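Local coordinates for protein putative phosphosugar isomerase (Silicibacter pomeroyi DSS-3, PDB 3FJ1) that probably binds phosphorylated sugars through its two SIS domains and may act as a sugar isomerase or aminotransferase, although its activity is not established, at residues 35-40 and 118-123; 48-51 and 57-60; 62-67 and 165-170; 74-79 and 88-93; 95-100 and 109-114. All coordinates share one frame; numbering follows the deposited sequence. Where two conformers were deposited one is given.

Interaction 1 of 5, residues 35-40 and 118-123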
# COMPACT_ATOMS: atom_id res chain seq x y z
N ALA A 35 -4.24 25.85 8.79
CA ALA A 35 -4.26 25.28 10.15
C ALA A 35 -5.33 25.93 11.02
O ALA A 35 -5.98 25.23 11.77
CB ALA A 35 -2.88 25.38 10.82
N ALA A 36 -5.53 27.25 10.88
CA ALA A 36 -6.55 27.99 11.63
C ALA A 36 -7.96 27.49 11.24
O ALA A 36 -8.81 27.23 12.10
CB ALA A 36 -6.40 29.49 11.43
N VAL A 37 -8.19 27.33 9.94
CA VAL A 37 -9.45 26.77 9.42
C VAL A 37 -9.67 25.37 10.01
O VAL A 37 -10.77 25.03 10.43
CB VAL A 37 -9.45 26.75 7.88
CG1 VAL A 37 -10.66 25.96 7.36
CG2 VAL A 37 -9.44 28.20 7.31
N LEU A 38 -8.62 24.54 10.04
CA LEU A 38 -8.75 23.18 10.58
C LEU A 38 -9.03 23.16 12.08
O LEU A 38 -9.81 22.35 12.55
CB LEU A 38 -7.48 22.35 10.26
CG LEU A 38 -7.27 22.03 8.77
CD1 LEU A 38 -5.86 21.43 8.52
CD2 LEU A 38 -8.40 21.08 8.27
N ARG A 39 -8.44 24.08 12.84
CA ARG A 39 -8.69 24.09 14.28
C ARG A 39 -10.15 24.49 14.51
O ARG A 39 -10.82 23.99 15.41
CB ARG A 39 -7.74 25.04 15.02
CG ARG A 39 -6.35 24.47 15.24
CD ARG A 39 -5.56 25.30 16.24
NE ARG A 39 -5.44 26.68 15.83
CZ ARG A 39 -4.54 27.17 14.97
NH1 ARG A 39 -3.63 26.40 14.39
NH2 ARG A 39 -4.55 28.45 14.69
N LEU A 40 -10.65 25.38 13.66
CA LEU A 40 -12.04 25.83 13.74
C LEU A 40 -13.02 24.74 13.29
O LEU A 40 -13.94 24.41 14.03
CB LEU A 40 -12.21 27.09 12.90
CG LEU A 40 -13.59 27.71 12.80
CD1 LEU A 40 -14.21 27.95 14.20
CD2 LEU A 40 -13.47 28.98 11.99
N GLY A 118 -18.53 16.36 1.13
CA GLY A 118 -18.42 17.01 2.44
C GLY A 118 -17.07 17.36 3.02
O GLY A 118 -17.03 18.03 4.06
N ALA A 119 -15.99 16.91 2.39
CA ALA A 119 -14.65 17.10 2.94
C ALA A 119 -14.15 18.52 2.71
O ALA A 119 -14.60 19.20 1.76
CB ALA A 119 -13.65 16.10 2.34
N LEU A 120 -13.24 18.95 3.58
CA LEU A 120 -12.48 20.19 3.41
C LEU A 120 -11.25 19.75 2.63
O LEU A 120 -10.39 19.06 3.16
CB LEU A 120 -12.07 20.81 4.76
CG LEU A 120 -11.18 22.06 4.69
CD1 LEU A 120 -11.94 23.20 4.05
CD2 LEU A 120 -10.69 22.47 6.07
N CYS A 121 -11.18 20.12 1.36
CA CYS A 121 -10.06 19.68 0.51
C CYS A 121 -8.91 20.66 0.49
O CYS A 121 -9.10 21.85 0.20
CB CYS A 121 -10.55 19.40 -0.91
SG CYS A 121 -11.88 18.19 -0.91
N VAL A 122 -7.72 20.16 0.84
CA VAL A 122 -6.47 20.92 0.85
C VAL A 122 -5.49 20.23 -0.09
O VAL A 122 -5.28 19.02 0.03
CB VAL A 122 -5.87 20.96 2.28
CG1 VAL A 122 -4.53 21.70 2.31
CG2 VAL A 122 -6.86 21.57 3.29
N ALA A 123 -4.92 20.98 -1.03
CA ALA A 123 -3.96 20.43 -1.98
C ALA A 123 -2.55 20.89 -1.63
O ALA A 123 -2.34 22.07 -1.36
CB ALA A 123 -4.29 20.87 -3.41
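Helix 8-41 passes over the start of strand 120-125 with Leu38 and Leu120 nearest, their CA atoms 8.6 Å apart. Side chains alone bridge the gap, and no hydrogen bond crosses it. One methyl, Leu120 CD2, makes both contacts. It meets Leu38 CD2 at 3.5 Å, which is tight for two methyl carbons. It also meets Val37 CG1 at 3.7 Å. Leu120 gets there because its CG stands anti to the backbone N (chi1 175°), which carries the chain off the strand and up to the helix. Val37 sends CG1 down to it from a CB aimed at the strand. Leu38 starts off to one flank, and only its tip turns in. Both helix side chains lie aslant to Leu120.

His138 of the next strand touches both Val37 and Leu120. Leu166 and Trp170 of helix 153-171 close in on Leu38. The backbone of Leu120 is hydrogen-bonded to Ala93 and Cys95, which places Leu120 in the sheet beside strand 93-99. Just before the strand, Gly118 has positive phi and ends the preceding helix in a Schellman motif, with Ala119 N bonded to Ala114 O. The Val37, Leu38 and Leu120 cluster is helix-on-parallel-sheet packing of an alpha/beta SIS domain.

Interaction 2 of 5, residues 48-51 and 57-60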
# COMPACT_ATOMS: atom_id res chain seq x y z
N THR A 48 -6.60 10.79 2.25
CA THR A 48 -5.52 11.23 1.38
C THR A 48 -5.81 10.77 -0.06
O THR A 48 -6.45 9.74 -0.28
CB THR A 48 -4.11 10.77 1.80
OG1 THR A 48 -4.07 9.34 1.79
CG2 THR A 48 -3.71 11.34 3.21
N VAL A 49 -5.35 11.58 -1.01
CA VAL A 49 -5.51 11.35 -2.44
C VAL A 49 -4.16 11.63 -3.12
O VAL A 49 -3.65 12.76 -3.10
CB VAL A 49 -6.60 12.25 -3.08
CG1 VAL A 49 -6.78 11.91 -4.58
CG2 VAL A 49 -7.92 12.11 -2.31
N ALA A 50 -3.59 10.60 -3.74
CA ALA A 50 -2.28 10.73 -4.34
C ALA A 50 -1.91 9.47 -5.15
O ALA A 50 -2.53 8.39 -5.00
CB ALA A 50 -1.19 10.96 -3.23
N ARG A 51 -0.87 9.60 -5.96
CA ARG A 51 -0.30 8.46 -6.70
C ARG A 51 1.22 8.61 -6.75
O ARG A 51 1.75 9.68 -6.50
CB ARG A 51 -0.85 8.41 -8.13
CG ARG A 51 -0.69 9.69 -8.87
CD ARG A 51 -1.42 9.66 -10.17
NE ARG A 51 -0.72 8.91 -11.19
CZ ARG A 51 0.29 9.40 -11.91
NH1 ARG A 51 0.70 10.65 -11.74
NH2 ARG A 51 0.88 8.65 -12.85
N VAL A 57 4.53 10.24 0.31
CA VAL A 57 4.37 11.43 1.12
C VAL A 57 3.13 11.25 1.99
O VAL A 57 3.14 11.54 3.18
CB VAL A 57 4.26 12.70 0.29
CG1 VAL A 57 3.97 13.89 1.25
CG2 VAL A 57 5.56 12.90 -0.53
N CYS A 58 2.05 10.80 1.39
CA CYS A 58 0.80 10.58 2.13
C CYS A 58 0.95 9.52 3.25
O CYS A 58 0.44 9.70 4.35
CB CYS A 58 -0.31 10.24 1.17
SG CYS A 58 -0.93 11.70 0.27
N THR A 59 1.70 8.46 2.98
CA THR A 59 1.96 7.48 4.02
C THR A 59 2.69 8.14 5.20
O THR A 59 2.32 7.94 6.36
CB THR A 59 2.78 6.31 3.48
OG1 THR A 59 2.04 5.68 2.43
CG2 THR A 59 3.14 5.29 4.61
N TYR A 60 3.73 8.91 4.89
CA TYR A 60 4.47 9.69 5.88
C TYR A 60 3.52 10.59 6.71
O TYR A 60 3.49 10.52 7.94
CB TYR A 60 5.54 10.50 5.14
CG TYR A 60 6.67 11.11 5.94
CD1 TYR A 60 6.52 11.50 7.25
CD2 TYR A 60 7.87 11.41 5.31
CE1 TYR A 60 7.56 12.13 7.94
CE2 TYR A 60 8.89 12.05 5.99
CZ TYR A 60 8.74 12.39 7.29
OH TYR A 60 9.76 13.01 7.93
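Thr48 N is tied to Ala74 O by a backbone hydrogen bond. The bond pairs strand 45-49 with strand 73-75; the Thr48 side chain points toward Cys58 of helix 53-69. The contact itself is apolar, and Cys58 carries the helix side of it.

Cys58 SG lies between Thr48 and Ala50, which both turn their CB toward the helix. It is 3.6 Å from Thr48 CB and 3.6 Å from Ala50 CB. The sulfur points at the strand because it stands anti to its own carbonyl carbon (chi1 -76°). Behind it, Cys58 CB rests 3.9 Å from Thr48 CB. Thr48 straddles this carbon with both branches: OG1 is 3.9 Å from Cys58 CB, and CG2 is at 4.1 Å. Such small groups let the helix come close, and the CA atoms of Thr48 and Cys58 are 6.4 Å apart. All three residues are buried.

Val49 points the other way, onto Ile107, Met110 and Thr111 of helix 105-116. Arg51, further along, forms a salt bridge with Glu242 of the second subunit. The contact joins the first strand and the helix of the beta-alpha-beta unit made by strand 45-49, helix 53-69 and strand 73-75. Strand 93-99 flanks strand 45-49 on its other edge and sends Val98 to Cys58 SG, while helix 153-171 packs beside helix 53-69 through Val57.

Interaction 3 of 5, residues 62-67 and 165-170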
# COMPACT_ATOMS: atom_id res chain seq x y z
N SER A 62 0.30 10.29 7.05
CA SER A 62 -0.70 9.51 7.76
C SER A 62 -0.15 9.13 9.13
O SER A 62 -0.82 9.30 10.15
CB SER A 62 -1.11 8.27 6.97
OG SER A 62 -1.65 8.67 5.73
N TYR A 63 1.09 8.64 9.19
CA TYR A 63 1.72 8.37 10.49
C TYR A 63 1.79 9.64 11.34
O TYR A 63 1.45 9.62 12.53
CB TYR A 63 3.13 7.81 10.34
CG TYR A 63 3.12 6.33 10.11
CD1 TYR A 63 2.91 5.46 11.17
CD2 TYR A 63 3.26 5.81 8.83
CE1 TYR A 63 2.85 4.08 10.97
CE2 TYR A 63 3.24 4.42 8.61
CZ TYR A 63 3.01 3.57 9.69
OH TYR A 63 2.95 2.20 9.45
N ALA A 64 2.22 10.75 10.72
CA ALA A 64 2.36 12.02 11.42
C ALA A 64 1.02 12.48 11.99
O ALA A 64 0.94 12.90 13.12
CB ALA A 64 2.94 13.12 10.46
N ALA A 65 -0.06 12.40 11.21
CA ALA A 65 -1.38 12.85 11.72
C ALA A 65 -1.91 11.97 12.86
O ALA A 65 -2.53 12.44 13.83
CB ALA A 65 -2.37 12.89 10.62
N GLU A 66 -1.73 10.67 12.70
CA GLU A 66 -2.15 9.70 13.69
C GLU A 66 -1.34 9.88 14.97
O GLU A 66 -1.93 9.93 16.03
CB GLU A 66 -2.06 8.28 13.12
CG GLU A 66 -3.22 8.04 12.13
CD GLU A 66 -3.17 6.72 11.35
OE1 GLU A 66 -2.25 5.89 11.55
OE2 GLU A 66 -4.07 6.54 10.50
N LEU A 67 -0.02 10.03 14.86
CA LEU A 67 0.84 10.20 16.07
C LEU A 67 0.68 11.57 16.76
O LEU A 67 0.72 11.65 18.00
CB LEU A 67 2.31 9.94 15.73
CG LEU A 67 2.65 8.53 15.20
CD1 LEU A 67 4.13 8.37 14.87
CD2 LEU A 67 2.19 7.44 16.15
N MSE A 165 4.36 20.96 8.39
CA MSE A 165 4.12 22.37 8.85
C MSE A 165 2.65 22.54 9.20
O MSE A 165 2.30 23.09 10.24
CB MSE A 165 4.50 23.38 7.76
CG MSE A 165 6.01 23.56 7.56
SE MSE A 165 6.36 24.58 5.92
CE MSE A 165 5.65 26.36 6.36
N LEU A 166 1.78 21.99 8.36
CA LEU A 166 0.34 22.13 8.57
C LEU A 166 -0.06 21.40 9.83
O LEU A 166 -0.73 21.96 10.69
CB LEU A 166 -0.43 21.57 7.35
CG LEU A 166 -1.96 21.65 7.34
CD1 LEU A 166 -2.45 23.11 7.42
CD2 LEU A 166 -2.50 20.91 6.07
N LEU A 167 0.41 20.16 9.96
CA LEU A 167 0.11 19.36 11.14
C LEU A 167 0.67 19.98 12.42
O LEU A 167 0.04 19.91 13.47
CB LEU A 167 0.65 17.94 10.96
CG LEU A 167 -0.03 17.09 9.89
CD1 LEU A 167 0.70 15.75 9.71
CD2 LEU A 167 -1.47 16.91 10.23
N ALA A 168 1.85 20.58 12.33
CA ALA A 168 2.49 21.17 13.47
C ALA A 168 1.72 22.44 13.91
O ALA A 168 1.54 22.66 15.11
CB ALA A 168 3.93 21.49 13.15
N ASP A 169 1.25 23.24 12.96
CA ASP A 169 0.48 24.45 13.30
C ASP A 169 -0.89 24.02 13.85
O ASP A 169 -1.42 24.60 14.80
CB ASP A 169 0.26 25.38 12.08
CG ASP A 169 1.46 26.30 11.77
OD1 ASP A 169 2.41 26.42 12.60
OD2 ASP A 169 1.46 26.90 10.65
N TRP A 170 -1.48 23.00 13.24
CA TRP A 170 -2.79 22.49 13.68
C TRP A 170 -2.71 21.92 15.10
O TRP A 170 -3.57 22.23 15.94
CB TRP A 170 -3.29 21.49 12.63
CG TRP A 170 -4.61 20.85 12.86
CD1 TRP A 170 -5.55 21.18 13.76
CD2 TRP A 170 -5.15 19.81 12.07
NE1 TRP A 170 -6.64 20.35 13.63
CE2 TRP A 170 -6.41 19.50 12.58
CE3 TRP A 170 -4.67 19.08 10.97
CZ2 TRP A 170 -7.22 18.49 12.04
CZ3 TRP A 170 -5.48 18.08 10.43
CH2 TRP A 170 -6.72 17.80 10.98
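Leu167 of helix 153-171 packs on Ala64 and Ala65 of helix 53-69, a helix-helix contact within the alpha/beta SIS domain. The two alanines bring the backbones close, with the CA atoms of Ala65 and Leu167 6.7 Å apart. No hydrogen bond crosses; the contact is van der Waals.

The tight part is the CD1 branch of Leu167, which comes to 3.5 Å from Ala64 CB. Ala64 aims its CB at the other helix and meets this methyl directly. The CD2 branch is looser and lies 4.1 Å from Ala65 CB, which points along the interface. Leu167 CG stands beside the backbone N (chi1 -68°), and chi2 of 174° spreads the two methyls over the two neighbouring alanines. Leu68 and Leu69 of helix 53-69 also touch Leu167.

Away from this core the helices turn other faces outward. Tyr63 and Leu67 are partly exposed, and they pack on Ser79 and Tyr84 of the second subunit respectively. On the far helix, partly exposed Asp169 makes a salt bridge with Arg177. Trp170 meets none of 62-67; it packs on Leu69 further along the same helix and on Leu38 and Pro43.

The contact reaches main chain as well as side chain: Leu167 CD1 lies 3.7 Å from Ala65 N.

Interaction 4 of 5, residues 74-79 and 88-93. With EDO (1,2-ethanediol), chain J.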
# COMPACT_ATOMS: atom_id res chain seq x y z
N ALA A 74 -7.52 7.68 6.05
CA ALA A 74 -7.89 6.74 5.02
C ALA A 74 -7.29 7.13 3.68
O ALA A 74 -7.52 8.25 3.21
CB ALA A 74 -9.42 6.70 4.88
N SER A 75 -6.56 6.22 3.04
CA SER A 75 -6.07 6.44 1.67
C SER A 75 -7.14 6.03 0.66
O SER A 75 -7.54 4.86 0.59
CB SER A 75 -4.79 5.62 1.42
OG SER A 75 -4.42 5.63 0.06
N LEU A 76 -7.64 7.01 -0.08
CA LEU A 76 -8.69 6.80 -1.04
C LEU A 76 -8.19 6.45 -2.44
O LEU A 76 -7.50 7.25 -3.07
CB LEU A 76 -9.58 8.05 -1.13
CG LEU A 76 -10.39 8.51 0.09
CD1 LEU A 76 -11.20 9.81 -0.25
CD2 LEU A 76 -11.28 7.38 0.63
N GLY A 77 -8.59 5.28 -2.93
CA GLY A 77 -8.22 4.87 -4.27
C GLY A 77 -8.94 5.76 -5.26
O GLY A 77 -10.17 5.79 -5.24
N PRO A 78 -8.21 6.50 -6.12
CA PRO A 78 -8.93 7.46 -7.00
C PRO A 78 -9.99 6.87 -7.90
O PRO A 78 -10.89 7.58 -8.31
CB PRO A 78 -7.81 8.16 -7.77
CG PRO A 78 -6.54 7.98 -6.89
CD PRO A 78 -6.74 6.60 -6.30
N SER A 79 -9.91 5.56 -8.18
CA SER A 79 -10.94 4.91 -9.01
C SER A 79 -12.33 5.00 -8.38
O SER A 79 -13.34 5.00 -9.11
CB SER A 79 -10.60 3.44 -9.30
OG SER A 79 -10.69 2.59 -8.14
N LEU A 88 -19.40 9.11 -1.19
CA LEU A 88 -18.81 8.81 0.11
C LEU A 88 -19.35 9.75 1.19
O LEU A 88 -19.87 10.83 0.89
CB LEU A 88 -17.27 8.90 0.04
CG LEU A 88 -16.57 7.92 -0.92
CD1 LEU A 88 -15.09 8.03 -0.80
CD2 LEU A 88 -17.00 6.50 -0.63
N ARG A 89 -19.27 9.30 2.43
CA ARG A 89 -19.66 10.10 3.59
C ARG A 89 -18.40 10.74 4.11
O ARG A 89 -17.64 10.12 4.86
CB ARG A 89 -20.34 9.22 4.62
CG ARG A 89 -21.64 8.69 4.06
CD ARG A 89 -22.26 7.55 4.83
NE ARG A 89 -22.45 7.86 6.25
CZ ARG A 89 -23.24 7.17 7.07
NH1 ARG A 89 -23.97 6.15 6.63
NH2 ARG A 89 -23.32 7.53 8.34
N LEU A 90 -18.16 11.99 3.69
CA LEU A 90 -16.93 12.70 4.04
C LEU A 90 -17.13 14.02 4.82
O LEU A 90 -16.20 14.82 4.94
CB LEU A 90 -16.07 12.91 2.80
CG LEU A 90 -15.54 11.64 2.14
CD1 LEU A 90 -14.82 11.95 0.81
CD2 LEU A 90 -14.61 10.92 3.08
N ASP A 91 -18.33 14.22 5.37
CA ASP A 91 -18.59 15.37 6.22
C ASP A 91 -17.61 15.21 7.40
O ASP A 91 -17.32 14.10 7.82
CB ASP A 91 -20.05 15.36 6.74
CG ASP A 91 -21.10 15.50 5.62
OD1 ASP A 91 -20.92 16.25 4.62
OD2 ASP A 91 -22.17 14.87 5.75
N ARG A 92 -17.11 16.30 7.96
CA ARG A 92 -16.17 16.16 9.09
C ARG A 92 -14.78 15.62 8.72
O ARG A 92 -13.98 15.31 9.60
CB ARG A 92 -16.72 15.25 10.22
CG ARG A 92 -18.11 15.57 10.73
CD ARG A 92 -18.18 16.89 11.47
NE ARG A 92 -19.54 17.17 11.94
CZ ARG A 92 -19.96 18.34 12.41
NH1 ARG A 92 -19.13 19.38 12.51
NH2 ARG A 92 -21.22 18.48 12.79
N ALA A 93 -14.49 15.49 7.42
CA ALA A 93 -13.19 15.00 7.00
C ALA A 93 -12.33 16.11 6.40
O ALA A 93 -12.87 17.04 5.77
CB ALA A 93 -13.36 13.90 5.94
C1 EDO J . -9.94 1.10 -1.06
O1 EDO J . -9.31 1.37 0.21
C2 EDO J . -9.79 2.29 -2.00
O2 EDO J . -10.28 3.49 -1.44
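Leu76 and Leu88 meet end-on, tip to tip. Leu76 CD2 is 4.1 Å from Leu88 CD1. Their CA atoms are 10.4 Å apart, so only the ends of the side chains span the space. Both have CG anti to the carbonyl carbon with an extended second torsion (chi2 179° in Leu76), which gives each its full reach. Leu76 shares its two methyls between two partners. CD2 takes Leu88, while CD1 turns to Leu90, whose CD1 is 4.3 Å away. Leu88 and Leu90 both turn toward Leu76, and Arg89 between them faces outward.

Met110 of helix 105-116 and Ala47 of strand 45-49 touch Leu76; Ala114 and Phe45 of the same two elements touch Leu90. Arg89 forms a salt bridge with Asp42 of the second subunit. The loop then turns into its strand through a type II beta turn from Leu90 to Ala93, closed by Ala93 N to Leu90 O at 3.1 Å.

A 1,2-ethanediol, probably from the crystallisation liquor, sits beside 74-79. Gly77 N donates to its O2 at 2.9 Å in a nearly straight bond of 175°. The diol is also bonded to Glu66 of the second subunit, so it lies at the subunit interface.

The three leucines are buried, and they join only through methyl groups at ordinary van der Waals distances. Such a contact is cohesive but not directional. The directional ties of the loop lie elsewhere, for example Leu88 N to the carboxylate oxygen OD2 of Asp117 and the backbone bond of Leu90 with Asp117.

Interaction 5 of 5, residues 95-100 and 109-114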
# COMPACT_ATOMS: atom_id res chain seq x y z
N CYS A 95 -9.69 16.31 3.48
CA CYS A 95 -9.15 15.54 2.37
C CYS A 95 -7.83 16.20 1.92
O CYS A 95 -7.83 17.35 1.47
CB CYS A 95 -10.11 15.44 1.21
SG CYS A 95 -9.40 14.52 -0.20
N LEU A 96 -6.72 15.47 2.04
CA LEU A 96 -5.43 15.99 1.70
C LEU A 96 -4.98 15.38 0.36
O LEU A 96 -4.78 14.18 0.29
CB LEU A 96 -4.46 15.65 2.82
CG LEU A 96 -3.12 16.31 2.76
CD1 LEU A 96 -3.22 17.84 2.86
CD2 LEU A 96 -2.27 15.73 3.88
N ALA A 97 -4.87 16.21 -0.67
CA ALA A 97 -4.44 15.76 -1.99
C ALA A 97 -2.98 16.19 -2.21
O ALA A 97 -2.63 17.34 -1.97
CB ALA A 97 -5.33 16.32 -3.07
N VAL A 98 -2.12 15.28 -2.65
CA VAL A 98 -0.71 15.64 -2.87
C VAL A 98 -0.32 15.30 -4.31
O VAL A 98 -0.47 14.17 -4.72
CB VAL A 98 0.18 14.89 -1.88
CG1 VAL A 98 1.64 15.30 -2.08
CG2 VAL A 98 -0.30 15.13 -0.42
N SER A 99 0.17 16.29 -5.07
CA SER A 99 0.53 16.05 -6.46
C SER A 99 1.47 17.12 -6.95
O SER A 99 1.12 18.29 -6.84
CB SER A 99 -0.73 16.12 -7.34
OG SER A 99 -0.40 16.10 -8.71
N GLN A 100 2.62 16.73 -7.50
CA GLN A 100 3.63 17.65 -8.07
C GLN A 100 2.96 18.71 -8.99
O GLN A 100 2.96 19.93 -8.72
CB GLN A 100 4.69 16.78 -8.82
CG GLN A 100 6.03 17.42 -9.34
CD GLN A 100 7.05 16.35 -9.89
OE1 GLN A 100 8.27 16.58 -9.94
NE2 GLN A 100 6.53 15.20 -10.31
N ALA A 109 -10.29 14.19 -9.90
CA ALA A 109 -11.64 13.64 -9.75
C ALA A 109 -11.95 13.22 -8.32
O ALA A 109 -13.04 13.47 -7.83
CB ALA A 109 -11.88 12.47 -10.69
N MSE A 110 -11.01 12.55 -7.68
CA MSE A 110 -11.19 12.08 -6.33
C MSE A 110 -11.28 13.28 -5.38
O MSE A 110 -12.15 13.31 -4.48
CB MSE A 110 -10.07 11.12 -5.97
CG MSE A 110 -10.22 10.43 -4.64
SE MSE A 110 -11.69 9.12 -4.50
CE MSE A 110 -12.83 10.44 -3.72
N THR A 111 -10.41 14.25 -5.59
CA THR A 111 -10.41 15.46 -4.77
C THR A 111 -11.70 16.27 -4.97
O THR A 111 -12.29 16.73 -3.99
CB THR A 111 -9.16 16.32 -4.99
OG1 THR A 111 -7.99 15.50 -4.84
CG2 THR A 111 -9.14 17.49 -4.00
N ARG A 112 -12.18 16.34 -6.20
CA ARG A 112 -13.43 17.03 -6.51
C ARG A 112 -14.61 16.34 -5.82
O ARG A 112 -15.45 17.00 -5.19
CB ARG A 112 -13.67 17.09 -8.04
CG ARG A 112 -14.98 17.77 -8.42
CD ARG A 112 -15.15 17.94 -9.94
NE ARG A 112 -15.28 16.65 -10.64
CZ ARG A 112 -14.40 16.14 -11.50
NH1 ARG A 112 -13.29 16.79 -11.84
NH2 ARG A 112 -14.64 14.94 -12.06
N ASN A 113 -14.67 15.02 -5.93
CA ASN A 113 -15.74 14.23 -5.33
C ASN A 113 -15.72 14.32 -3.81
O ASN A 113 -16.78 14.36 -3.16
CB ASN A 113 -15.68 12.75 -5.78
CG ASN A 113 -16.34 12.52 -7.15
OD1 ASN A 113 -16.55 13.47 -7.93
ND2 ASN A 113 -16.64 11.25 -7.47
N ALA A 114 -14.52 14.30 -3.26
CA ALA A 114 -14.37 14.42 -1.80
C ALA A 114 -15.07 15.70 -1.29
O ALA A 114 -15.79 15.65 -0.30
CB ALA A 114 -12.91 14.41 -1.41
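Thr111 on helix 105-116 faces Ala97 on strand 93-99, with their CA atoms 6.6 Å apart. From CB the side chain forks. The first branch, OG1, comes to 3.3 Å from Ala97 CB, a close van der Waals contact. OG1 sits beside the backbone N (chi1 -52°), and this turns it back along the helix to donate a hydrogen bond to Ile107 O. The buried hydroxyl is thus satisfied within its own helix, although it touches an apolar methyl. The second branch, CG2, meets the same Ala97 CB at 4.1 Å, so the fork of the threonine fits over the alanine methyl.

One turn further on, Ala114 meets Cys95. Ala114 CB is 3.7 Å from Cys95 SG and 4.0 Å from Cys95 CB. The sulfur is anti to the backbone N (chi1 178°). This swings it beneath the helix, where it also meets Val49 of the adjoining strand.

Cys95 and Ala97 sit on one face of the strand, and Leu96 between them points to the other. Small residues on both sides keep helix and strand close. Leu132 adds to the cover over Ala97 and Thr111, and Cys121 of strand 120-125 lies against Thr111 and Ala114.

Further along the chain, Ser99 OG is hydrogen-bonded to Gly102 N. In related SIS domains the corresponding loop binds the sugar phosphate, and it may do so here. The contact joins the first strand and the helix of a beta-alpha-beta crossover, strand 93-99, helix 105-116 and strand 120-125, the repeating element of the SIS fold.

In the fold
Four of the contacts reach one parallel sheet, whose strands run in the order 73-75, 45-49, 93-99, 120-125, 138-141. Interactions 2 and 5 lie on opposite faces of it, centres 10 Å apart, and Val49 N to Leu96 O at 3.0 Å links their strands. Interaction 1 adds the next strand through Leu120 O and Cys95 N, 2.9 Å apart. Interaction 3 joins the helices over the face of interactions 1 and 2, and Leu38 CD1 lies 3.6 Å from Trp170 CE3. Interaction 4 packs beside interaction 5, centres 9 Å apart. Interactions 3 and 4 both meet the second subunit. The ethanediol lies at interaction 4, by Gly77 and Glu66 of the second subunit.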